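Local coordinates for protein serine proteinase inhibitor 1 (Myxoma virus, PDB 6BJ5) that inhibits serine proteases as a poxviral serpin and is important in the virulence of myxoma virus, at residues N54-I59 with G267-A271. Residues are numbered along the deposited sequence.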
loop_
_atom_site.group_PDB
_atom_site.type_symbol
_atom_site.label_atom_id
_atom_site.label_comp_id
_atom_site.label_asym_id
_atom_site.label_seq_id
_atom_site.Cartn_x
_atom_site.Cartn_y
_atom_site.Cartn_z
ATOM N N ASN A 54 -4.718 24.193 11.213
ATOM C CA ASN A 54 -5.745 23.302 10.693
ATOM C C ASN A 54 -5.177 22.288 9.704
ATOM O O ASN A 54 -5.662 21.150 9.633
ATOM C CB ASN A 54 -6.859 24.088 10.015
ATOM C CG ASN A 54 -8.133 23.268 9.893
ATOM O OD1 ASN A 54 -8.523 22.536 10.830
ATOM N ND2 ASN A 54 -8.746 23.316 8.718
ATOM N N THR A 55 -4.215 22.696 8.876
ATOM C CA THR A 55 -3.665 21.769 7.891
ATOM C C THR A 55 -3.119 20.524 8.579
ATOM O O THR A 55 -3.408 19.391 8.171
ATOM C CB THR A 55 -2.608 22.475 7.042
ATOM O OG1 THR A 55 -3.228 23.567 6.355
ATOM C CG2 THR A 55 -2.014 21.538 5.997
ATOM N N LYS A 56 -2.380 20.719 9.670
ATOM C CA LYS A 56 -1.827 19.600 10.418
ATOM C C LYS A 56 -2.933 18.760 11.052
ATOM O O LYS A 56 -2.905 17.521 11.010
ATOM C CB LYS A 56 -0.876 20.162 11.486
ATOM C CG LYS A 56 -0.196 19.128 12.392
ATOM C CD LYS A 56 0.787 19.825 13.323
ATOM C CE LYS A 56 1.205 18.945 14.492
ATOM N NZ LYS A 56 2.350 19.530 15.264
ATOM N N ARG A 57 -3.917 19.422 11.659
ATOM C CA ARG A 57 -4.992 18.696 12.314
ATOM C C ARG A 57 -5.691 17.757 11.342
ATOM O O ARG A 57 -6.047 16.636 11.717
ATOM C CB ARG A 57 -5.994 19.670 12.924
ATOM C CG ARG A 57 -7.112 18.996 13.680
ATOM C CD ARG A 57 -8.255 19.955 13.921
ATOM N NE ARG A 57 -8.975 20.298 12.697
ATOM C CZ ARG A 57 -10.004 19.594 12.231
ATOM N NH1 ARG A 57 -10.409 18.503 12.895
ATOM N NH2 ARG A 57 -10.621 19.970 11.105
ATOM N N GLU A 58 -5.904 18.198 10.093
ATOM C CA GLU A 58 -6.592 17.357 9.119
ATOM C C GLU A 58 -5.734 16.189 8.661
ATOM O O GLU A 58 -6.274 15.203 8.151
ATOM C CB GLU A 58 -7.011 18.143 7.872
ATOM C CG GLU A 58 -7.790 19.439 8.048
ATOM C CD GLU A 58 -8.238 20.037 6.692
ATOM O OE1 GLU A 58 -7.482 19.974 5.700
ATOM O OE2 GLU A 58 -9.356 20.585 6.612
ATOM N N ILE A 59 -4.418 16.277 8.827
ATOM C CA ILE A 59 -3.539 15.156 8.549
ATOM C C ILE A 59 -3.555 14.274 9.782
ATOM O O ILE A 59 -2.588 14.210 10.548
ATOM C CB ILE A 59 -2.136 15.635 8.146
ATOM C CG1 ILE A 59 -2.246 16.475 6.869
ATOM C CG2 ILE A 59 -1.192 14.465 7.940
ATOM C CD1 ILE A 59 -1.191 17.532 6.747
ATOM N N GLY A 267 -11.051 14.183 4.366
ATOM C CA GLY A 267 -10.876 15.326 5.233
ATOM C C GLY A 267 -9.560 16.063 5.106
ATOM O O GLY A 267 -9.357 17.047 5.833
ATOM N N VAL A 268 -8.657 15.633 4.224
ATOM C CA VAL A 268 -7.382 16.328 4.035
ATOM C C VAL A 268 -7.583 17.333 2.900
ATOM O O VAL A 268 -7.489 16.998 1.721
ATOM C CB VAL A 268 -6.235 15.357 3.759
ATOM C CG1 VAL A 268 -4.936 16.139 3.593
ATOM C CG2 VAL A 268 -6.110 14.294 4.895
ATOM N N ARG A 269 -7.899 18.566 3.252
ATOM C CA ARG A 269 -8.248 19.541 2.230
ATOM C C ARG A 269 -7.327 20.747 2.223
ATOM O O ARG A 269 -6.989 21.245 1.142
ATOM C CB ARG A 269 -9.697 20.006 2.427
ATOM C CG ARG A 269 -10.765 18.916 2.297
ATOM C CD ARG A 269 -12.153 19.532 2.341
ATOM N NE ARG A 269 -13.241 18.560 2.357
ATOM C CZ ARG A 269 -13.799 18.015 1.282
ATOM N NH1 ARG A 269 -13.370 18.332 0.068
ATOM N NH2 ARG A 269 -14.796 17.149 1.423
ATOM N N ASP A 270 -6.910 21.230 3.407
ATOM C CA ASP A 270 -6.121 22.460 3.470
ATOM C C ASP A 270 -4.771 22.291 2.786
ATOM O O ASP A 270 -4.280 23.217 2.123
ATOM C CB ASP A 270 -5.905 22.913 4.921
ATOM C CG ASP A 270 -7.060 23.734 5.470
ATOM O OD1 ASP A 270 -8.017 24.011 4.718
ATOM O OD2 ASP A 270 -6.963 24.188 6.633
ATOM N N ALA A 271 -4.164 21.114 2.923
ATOM C CA ALA A 271 -2.858 20.890 2.325
ATOM C C ALA A 271 -2.863 21.182 0.833
ATOM O O ALA A 271 -1.856 21.650 0.299
ATOM C CB ALA A 271 -2.406 19.450 2.586
HETATM O O HOH W 1 -4.923 19.461 5.526
#
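The short helix 53-58, with I59 after it, lies against 267-271, which has no regular structure. The pairing runs in reverse order, and the two cross obliquely: the CA atoms of T55 and D270 are 5.1 Å apart, those of E58 and V268 5.2 Å. G267, at positive phi, is the C-prime residue of a Schellman motif that ends helix 260-265. The chain turns there; V268 is near-extended, and from R269 on the backbone curls, with D270 and A271 at helix-like angles.

E58 makes the central contact. Its OE1 accepts from R269 N at 2.9 Å and from D270 N at 2.7 Å, so one carboxylate oxygen binds two successive backbone amides. A water donates to E58 OE1 (2.6 Å) and T55 O (3.0 Å) and accepts from A271 N (3.2 Å). One turn back, N54 ND2 donates to D270 OD2 at 2.9 Å, while N54 OD1 accepts from R57 NE at 2.9 Å. The acidic D270 OD1 and E58 OE2 lie 4.1 Å apart; D270 OD1 also forms a salt bridge with R276, which probably eases the repulsion. T55 OG1 comes within 3.1 Å of D270 CB and is hydrogen-bonded to D278 N. Beneath the polar layer, T55 CG2 lies 4.0 Å from A271 CB, and I59 CG1 lies 4.3 Å from V268 CG1.

This is structural packing within the serpin fold. It joins helix 53-58 to the loop from helix 260-265 towards strand 293-302. I59 also touches L44 of helix 37-49, F279 packs on T55 and A271, and A271 shares a backbone hydrogen bond with V290.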